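Long-range contact in type C neurotoxin (Clostridium botulinum, PDB 3PME), which probably attaches the C/D mosaic botulinum neurotoxin to nerve cells through its receptor-binding domain, by contacts with gangliosides and membrane lipids: residues A[285-297]-A[335-347]. Sequence-based numbering, arbitrary orientation.
Sequences SRILNGDDIMFHM and LGNYGIGIFSIKN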
ATOM      1  N   SER A 285       3.116 -12.307 -12.616  1.00 24.41           N
ATOM      2  CA  SER A 285       2.151 -12.823 -11.637  1.00 23.72           C
ATOM      3  C   SER A 285       2.442 -12.294 -10.228  1.00 23.26           C
ATOM      4  O   SER A 285       3.546 -11.819  -9.944  1.00 22.42           O
ATOM      5  CB  SER A 285       2.093 -14.354 -11.643  1.00 31.73           C
ATOM      6  OG  SER A 285       3.286 -14.934 -11.164  1.00 32.57           O
ATOM      7  N   ARG A 286       1.442 -12.349  -9.356  1.00 21.36           N
ATOM      8  CA  ARG A 286       1.617 -11.851  -7.991  1.00 20.13           C
ATOM      9  C   ARG A 286       2.593 -12.696  -7.201  1.00 22.29           C
ATOM     10  O   ARG A 286       2.611 -13.927  -7.318  1.00 23.97           O
ATOM     11  CB  ARG A 286       0.276 -11.784  -7.259  1.00 21.72           C
ATOM     12  CG  ARG A 286      -0.680 -10.758  -7.823  1.00 23.53           C
ATOM     13  CD  ARG A 286      -2.027 -10.846  -7.133  1.00 27.52           C
ATOM     14  NE  ARG A 286      -2.864  -9.696  -7.462  1.00 30.25           N
ATOM     15  CZ  ARG A 286      -4.035  -9.435  -6.881  1.00 28.32           C
ATOM     16  NH1 ARG A 286      -4.513 -10.256  -5.960  1.00 33.61           N
ATOM     17  NH2 ARG A 286      -4.729  -8.362  -7.237  1.00 30.70           N
ATOM     18  N   ILE A 287       3.409 -12.024  -6.395  1.00 19.85           N
ATOM     19  CA  ILE A 287       4.335 -12.697  -5.501  1.00 19.88           C
ATOM     20  C   ILE A 287       3.653 -12.944  -4.165  1.00 19.12           C
ATOM     21  O   ILE A 287       3.146 -12.017  -3.531  1.00 20.14           O
ATOM     22  CB  ILE A 287       5.615 -11.881  -5.314  1.00 18.50           C
ATOM     23  CG1 ILE A 287       6.304 -11.705  -6.675  1.00 18.66           C
ATOM     24  CG2 ILE A 287       6.547 -12.583  -4.337  1.00 19.71           C
ATOM     25  CD1 ILE A 287       7.552 -10.828  -6.639  1.00 19.40           C
ATOM     26  N   LEU A 288       3.623 -14.201  -3.753  1.00 19.36           N
ATOM     27  CA  LEU A 288       2.886 -14.599  -2.563  1.00 20.97           C
ATOM     28  C   LEU A 288       3.787 -14.877  -1.379  1.00 21.72           C
ATOM     29  O   LEU A 288       4.951 -15.229  -1.519  1.00 22.25           O
ATOM     30  CB  LEU A 288       2.043 -15.846  -2.852  1.00 23.60           C
ATOM     31  CG  LEU A 288       1.061 -15.717  -4.010  1.00 24.78           C
ATOM     32  CD1 LEU A 288       0.178 -16.962  -4.094  1.00 27.93           C
ATOM     33  CD2 LEU A 288       0.204 -14.459  -3.896  1.00 25.54           C
ATOM     34  N   ASN A 289       3.217 -14.709  -0.197  1.00 20.75           N
ATOM     35  CA  ASN A 289       3.864 -15.091   1.033  1.00 19.47           C
ATOM     36  C   ASN A 289       4.463 -16.502   0.981  1.00 25.20           C
ATOM     37  O   ASN A 289       3.755 -17.484   0.725  1.00 24.98           O
ATOM     38  CB  ASN A 289       2.820 -14.965   2.152  1.00 21.65           C
ATOM     39  CG  ASN A 289       3.376 -15.288   3.506  1.00 28.07           C
ATOM     40  OD1 ASN A 289       4.410 -14.760   3.914  1.00 29.12           O
ATOM     41  ND2 ASN A 289       2.687 -16.169   4.227  1.00 33.17           N
ATOM     42  N   GLY A 290       5.773 -16.597   1.209  1.00 21.42           N
ATOM     43  CA  GLY A 290       6.482 -17.862   1.174  1.00 22.28           C
ATOM     44  C   GLY A 290       7.061 -18.288  -0.176  1.00 21.59           C
ATOM     45  O   GLY A 290       7.718 -19.326  -0.269  1.00 25.02           O
ATOM     46  N   ASP A 291       6.813 -17.511  -1.222  1.00 20.45           N
ATOM     47  CA  ASP A 291       7.328 -17.868  -2.549  1.00 20.91           C
ATOM     48  C   ASP A 291       8.856 -17.903  -2.554  1.00 20.01           C
ATOM     49  O   ASP A 291       9.504 -17.082  -1.891  1.00 20.43           O
ATOM     50  CB  ASP A 291       6.841 -16.879  -3.618  1.00 19.24           C
ATOM     51  CG  ASP A 291       5.470 -17.227  -4.183  1.00 19.62           C
ATOM     52  OD1 ASP A 291       4.947 -18.317  -3.858  1.00 25.25           O
ATOM     53  OD2 ASP A 291       4.932 -16.415  -4.971  1.00 22.50           O
ATOM     54  N   ASP A 292       9.420 -18.850  -3.312  1.00 20.44           N
ATOM     55  CA  ASP A 292      10.863 -18.931  -3.546  1.00 20.27           C
ATOM     56  C   ASP A 292      11.188 -18.082  -4.771  1.00 18.77           C
ATOM     57  O   ASP A 292      10.604 -18.265  -5.842  1.00 19.83           O
ATOM     58  CB  ASP A 292      11.301 -20.375  -3.826  1.00 23.08           C
ATOM     59  CG  ASP A 292      11.618 -21.162  -2.557  1.00 32.74           C
ATOM     60  OD1 ASP A 292      11.364 -20.664  -1.439  1.00 32.17           O
ATOM     61  OD2 ASP A 292      12.142 -22.289  -2.677  1.00 37.91           O
ATOM     62  N   ILE A 293      12.147 -17.177  -4.615  1.00 18.76           N
ATOM     63  CA  ILE A 293      12.401 -16.150  -5.614  1.00 18.29           C
ATOM     64  C   ILE A 293      13.898 -15.957  -5.842  1.00 17.90           C
ATOM     65  O   ILE A 293      14.723 -16.405  -5.041  1.00 18.53           O
ATOM     66  CB  ILE A 293      11.797 -14.804  -5.176  1.00 17.54           C
ATOM     67  CG1 ILE A 293      12.501 -14.296  -3.917  1.00 20.13           C
ATOM     68  CG2 ILE A 293      10.323 -14.971  -4.908  1.00 19.00           C
ATOM     69  CD1 ILE A 293      12.070 -12.886  -3.494  1.00 20.82           C
ATOM     70  N   MET A 294      14.231 -15.317  -6.959  1.00 18.30           N
ATOM     71  CA  MET A 294      15.589 -14.872  -7.224  1.00 16.79           C
ATOM     72  C   MET A 294      15.522 -13.391  -7.573  1.00 18.93           C
ATOM     73  O   MET A 294      14.492 -12.909  -8.022  1.00 18.66           O
ATOM     74  CB  MET A 294      16.190 -15.673  -8.379  1.00 18.77           C
ATOM     75  CG  MET A 294      16.313 -17.145  -8.036  1.00 19.13           C
ATOM     76  SD  MET A 294      16.624 -18.185  -9.462  1.00 26.97           S
ATOM     77  CE  MET A 294      15.081 -18.021 -10.368  1.00 28.70           C
ATOM     78  N   PHE A 295      16.617 -12.670  -7.354  1.00 16.69           N
ATOM     79  CA  PHE A 295      16.679 -11.254  -7.705  1.00 17.52           C
ATOM     80  C   PHE A 295      17.619 -11.067  -8.876  1.00 17.40           C
ATOM     81  O   PHE A 295      18.751 -11.553  -8.829  1.00 18.14           O
ATOM     82  CB  PHE A 295      17.213 -10.429  -6.522  1.00 17.88           C
ATOM     83  CG  PHE A 295      16.356 -10.497  -5.294  1.00 19.21           C
ATOM     84  CD1 PHE A 295      15.246  -9.677  -5.159  1.00 18.10           C
ATOM     85  CD2 PHE A 295      16.666 -11.376  -4.267  1.00 19.06           C
ATOM     86  CE1 PHE A 295      14.450  -9.744  -4.027  1.00 18.88           C
ATOM     87  CE2 PHE A 295      15.875 -11.447  -3.121  1.00 18.72           C
ATOM     88  CZ  PHE A 295      14.770 -10.619  -2.997  1.00 18.20           C
ATOM     89  N   HIS A 296      17.160 -10.392  -9.925  1.00 18.29           N
ATOM     90  CA  HIS A 296      18.043 -10.046 -11.037  1.00 16.81           C
ATOM     91  C   HIS A 296      18.315  -8.552 -11.049  1.00 17.58           C
ATOM     92  O   HIS A 296      17.508  -7.756 -10.568  1.00 17.53           O
ATOM     93  CB  HIS A 296      17.449 -10.479 -12.379  1.00 18.83           C
ATOM     94  CG  HIS A 296      17.557 -11.951 -12.632  1.00 18.74           C
ATOM     95  ND1 HIS A 296      17.476 -12.495 -13.897  1.00 21.41           N
ATOM     96  CD2 HIS A 296      17.775 -12.985 -11.788  1.00 19.79           C
ATOM     97  CE1 HIS A 296      17.606 -13.806 -13.815  1.00 22.57           C
ATOM     98  NE2 HIS A 296      17.796 -14.133 -12.552  1.00 20.84           N
ATOM     99  N   MET A 297      19.466  -8.168 -11.578  1.00 16.76           N
ATOM    100  CA  MET A 297      19.790  -6.763 -11.774  1.00 17.21           C
ATOM    101  C   MET A 297      20.480  -6.610 -13.121  1.00 18.81           C
ATOM    102  O   MET A 297      21.447  -7.315 -13.402  1.00 19.81           O
ATOM    103  CB  MET A 297      20.703  -6.225 -10.671  1.00 19.20           C
ATOM    104  CG  MET A 297      21.002  -4.729 -10.821  1.00 20.08           C
ATOM    105  SD  MET A 297      22.254  -4.085  -9.682  1.00 19.93           S
ATOM    106  CE  MET A 297      21.321  -4.011  -8.144  1.00 20.40           C
ATOM    107  N   LEU A 335      23.260 -17.195 -15.013  1.00 23.56           N
ATOM    108  CA  LEU A 335      21.874 -17.155 -14.572  1.00 24.42           C
ATOM    109  C   LEU A 335      21.244 -18.550 -14.526  1.00 26.49           C
ATOM    110  O   LEU A 335      21.475 -19.372 -15.411  1.00 28.81           O
ATOM    111  CB  LEU A 335      21.060 -16.247 -15.493  1.00 21.86           C
ATOM    112  CG  LEU A 335      21.595 -14.832 -15.709  1.00 20.85           C
ATOM    113  CD1 LEU A 335      20.712 -14.089 -16.696  1.00 22.31           C
ATOM    114  CD2 LEU A 335      21.682 -14.067 -14.391  1.00 20.77           C
ATOM    115  N   GLY A 336      20.437 -18.801 -13.502  1.00 27.71           N
ATOM    116  CA  GLY A 336      19.749 -20.071 -13.354  1.00 29.23           C
ATOM    117  C   GLY A 336      19.229 -20.260 -11.939  1.00 29.79           C
ATOM    118  O   GLY A 336      19.434 -19.394 -11.082  1.00 27.22           O
ATOM    119  N   ASN A 337      18.558 -21.385 -11.695  1.00 28.33           N
ATOM    120  CA  ASN A 337      18.003 -21.690 -10.377  1.00 27.46           C
ATOM    121  C   ASN A 337      19.059 -22.196  -9.409  1.00 28.10           C
ATOM    122  O   ASN A 337      18.887 -23.253  -8.820  1.00 28.60           O
ATOM    123  CB  ASN A 337      16.900 -22.753 -10.476  1.00 31.36           C
ATOM    124  CG  ASN A 337      15.533 -22.161 -10.722  1.00 38.27           C
ATOM    125  OD1 ASN A 337      14.517 -22.726 -10.306  1.00 41.70           O
ATOM    126  ND2 ASN A 337      15.494 -21.023 -11.397  1.00 41.64           N
ATOM    127  N   TYR A 338      20.145 -21.449  -9.251  1.00 24.70           N
ATOM    128  CA  TYR A 338      21.210 -21.819  -8.321  1.00 25.47           C
ATOM    129  C   TYR A 338      20.778 -21.611  -6.869  1.00 25.43           C
ATOM    130  O   TYR A 338      20.338 -20.527  -6.494  1.00 23.25           O
ATOM    131  CB  TYR A 338      22.467 -20.999  -8.610  1.00 23.52           C
ATOM    132  CG  TYR A 338      23.077 -21.278  -9.960  1.00 28.69           C
ATOM    133  CD1 TYR A 338      23.948 -22.342 -10.135  1.00 35.66           C
ATOM    134  CD2 TYR A 338      22.781 -20.481 -11.056  1.00 29.80           C
ATOM    135  CE1 TYR A 338      24.513 -22.605 -11.362  1.00 35.12           C
ATOM    136  CE2 TYR A 338      23.347 -20.737 -12.293  1.00 30.86           C
ATOM    137  CZ  TYR A 338      24.207 -21.801 -12.437  1.00 34.69           C
ATOM    138  OH  TYR A 338      24.776 -22.063 -13.663  1.00 37.99           O
ATOM    139  N   GLY A 339      20.919 -22.650  -6.052  1.00 23.43           N
ATOM    140  CA  GLY A 339      20.465 -22.599  -4.670  1.00 24.51           C
ATOM    141  C   GLY A 339      20.974 -21.399  -3.887  1.00 22.36           C
ATOM    142  O   GLY A 339      20.253 -20.815  -3.069  1.00 20.58           O
ATOM    143  N   ILE A 340      22.221 -21.033  -4.140  1.00 21.52           N
ATOM    144  CA  ILE A 340      22.881 -19.942  -3.425  1.00 23.12           C
ATOM    145  C   ILE A 340      22.200 -18.592  -3.698  1.00 22.37           C
ATOM    146  O   ILE A 340      22.384 -17.632  -2.944  1.00 22.64           O
ATOM    147  CB  ILE A 340      24.406 -19.886  -3.771  1.00 26.31           C
ATOM    148  CG1 ILE A 340      25.152 -18.919  -2.852  1.00 29.07           C
ATOM    149  CG2 ILE A 340      24.621 -19.491  -5.219  1.00 26.92           C
ATOM    150  CD1 ILE A 340      25.381 -19.418  -1.449  1.00 29.86           C
ATOM    151  N   GLY A 341      21.407 -18.534  -4.763  1.00 21.42           N
ATOM    152  CA  GLY A 341      20.682 -17.324  -5.132  1.00 21.13           C
ATOM    153  C   GLY A 341      19.173 -17.440  -5.004  1.00 21.53           C
ATOM    154  O   GLY A 341      18.433 -16.630  -5.559  1.00 19.25           O
ATOM    155  N   ILE A 342      18.704 -18.456  -4.290  1.00 19.20           N
ATOM    156  CA  ILE A 342      17.270 -18.600  -4.070  1.00 19.95           C
ATOM    157  C   ILE A 342      16.928 -18.154  -2.660  1.00 21.03           C
ATOM    158  O   ILE A 342      17.597 -18.533  -1.695  1.00 21.04           O
ATOM    159  CB  ILE A 342      16.809 -20.046  -4.333  1.00 20.18           C
ATOM    160  CG1 ILE A 342      16.971 -20.357  -5.827  1.00 21.43           C
ATOM    161  CG2 ILE A 342      15.358 -20.231  -3.917  1.00 21.50           C
ATOM    162  CD1 ILE A 342      16.766 -21.812  -6.205  1.00 23.36           C
ATOM    163  N   PHE A 343      15.896 -17.322  -2.570  1.00 19.44           N
ATOM    164  CA  PHE A 343      15.447 -16.731  -1.323  1.00 19.80           C
ATOM    165  C   PHE A 343      13.958 -16.994  -1.144  1.00 21.93           C
ATOM    166  O   PHE A 343      13.265 -17.369  -2.094  1.00 22.07           O
ATOM    167  CB  PHE A 343      15.721 -15.214  -1.343  1.00 18.29           C
ATOM    168  CG  PHE A 343      17.177 -14.870  -1.465  1.00 17.50           C
ATOM    169  CD1 PHE A 343      17.978 -14.741  -0.336  1.00 18.35           C
ATOM    170  CD2 PHE A 343      17.763 -14.721  -2.717  1.00 18.65           C
ATOM    171  CE1 PHE A 343      19.334 -14.438  -0.452  1.00 20.73           C
ATOM    172  CE2 PHE A 343      19.108 -14.416  -2.847  1.00 21.38           C
ATOM    173  CZ  PHE A 343      19.901 -14.276  -1.717  1.00 19.66           C
ATOM    174  N   SER A 344      13.469 -16.805   0.079  1.00 20.08           N
ATOM    175  CA  SER A 344      12.048 -16.900   0.347  1.00 21.99           C
ATOM    176  C   SER A 344      11.594 -15.533   0.825  1.00 20.05           C
ATOM    177  O   SER A 344      12.304 -14.870   1.575  1.00 23.11           O
ATOM    178  CB  SER A 344      11.789 -17.931   1.438  1.00 25.79           C
ATOM    179  OG  SER A 344      10.405 -18.193   1.549  1.00 36.33           O
ATOM    180  N   ILE A 345      10.417 -15.101   0.392  1.00 19.53           N
ATOM    181  CA  ILE A 345       9.918 -13.797   0.822  1.00 18.40           C
ATOM    182  C   ILE A 345       8.616 -13.939   1.606  1.00 22.82           C
ATOM    183  O   ILE A 345       7.704 -14.671   1.210  1.00 22.61           O
ATOM    184  CB  ILE A 345       9.763 -12.856  -0.388  1.00 18.50           C
ATOM    185  CG1 ILE A 345       9.365 -11.450   0.065  1.00 19.03           C
ATOM    186  CG2 ILE A 345       8.781 -13.432  -1.405  1.00 20.79           C
ATOM    187  CD1 ILE A 345       9.444 -10.409  -1.056  1.00 20.23           C
ATOM    188  N   LYS A 346       8.545 -13.251   2.738  1.00 19.23           N
ATOM    189  CA  LYS A 346       7.409 -13.413   3.636  1.00 19.68           C
ATOM    190  C   LYS A 346       6.897 -12.092   4.179  1.00 20.98           C
ATOM    191  O   LYS A 346       7.655 -11.153   4.406  1.00 21.70           O
ATOM    192  CB  LYS A 346       7.779 -14.337   4.797  1.00 21.30           C
ATOM    193  CG  LYS A 346       8.034 -15.774   4.370  1.00 26.00           C
ATOM    194  CD  LYS A 346       8.189 -16.702   5.567  1.00 33.55           C
ATOM    195  CE  LYS A 346       8.309 -18.153   5.120  1.00 38.82           C
ATOM    196  NZ  LYS A 346       8.253 -19.105   6.273  1.00 43.38           N
ATOM    197  N   ASN A 347       5.592 -12.020   4.390  1.00 24.09           N
ATOM    198  CA  ASN A 347       5.043 -10.886   5.092  1.00 25.67           C
ATOM    199  C   ASN A 347       5.426 -10.998   6.568  1.00 25.13           C
ATOM    200  O   ASN A 347       5.705 -12.090   7.080  1.00 27.73           O
ATOM    201  CB  ASN A 347       3.526 -10.795   4.880  1.00 29.14           C
ATOM    202  CG  ASN A 347       3.159 -10.162   3.537  1.00 26.18           C
ATOM    203  OD1 ASN A 347       3.898  -9.325   3.002  1.00 28.28           O
ATOM    204  ND2 ASN A 347       2.011 -10.551   2.993  1.00 28.73           N
TER
HETATM  205  O   HOH W   1       8.695 -20.478   2.183  1.00 39.58           O
HETATM  206  O   HOH W   2      18.820 -14.255  -6.763  1.00 20.96           O
HETATM  207  O   HOH W   3      18.265 -16.732 -12.013  1.00 28.83           O
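Ile293 and Phe343 form the hydrogen-bonded pair at the heart of this short antiparallel bridge: Ile293 N gives to Phe343 O at 2.8 Å, and Phe343 N returns to Ile293 O at 2.9 Å. Both residues belong to the beta-trefoil half of the receptor-binding domain, and their side chains share a buried face. There the packing is tight. Ile293 holds CG1 between its backbone N and carbonyl carbon (chi1 65°), which brings CD1 across the branched Ile345, 3.9 Å from its CB; Ile287 CG2 meets Ile345 CG2, the two side chains crossing at about a right angle. Farther along, the Phe295 and Phe343 rings meet obliquely, planes at 55°, with Phe295 CE2 3.8 Å from Phe343 CD2, while Ile358 of strand 356-360 touches both. Branched aliphatics and flat rings suit this side because they fill it without needing polar partners. Buried Met294 runs beside Ile342, CG 4.0 Å from Ile342 CG1, its SD near Gly336 O.

The type II turn from Leu288 to Asp291 is polar and partly exposed, yet bonded directly. Gly290 takes a positive phi (90°), where a side chain would collide with the preceding carbonyl oxygen, and its N reaches Ile345 O at 2.7 Å. Asn289, its CG anti to the backbone N, extends OD1 to Asn347 N. Looser links run through water, from Gly290 O to Ser344 OG and from His296 NE2 to Gly336 O; Glu303 holds His296 ND1, and Leu335 CD2 lies over one imidazole face. Main-chain bonds therefore fix the register, apolar contacts fill the Ile293/Phe343 side, and water bridges polar atoms at the turn and at His296.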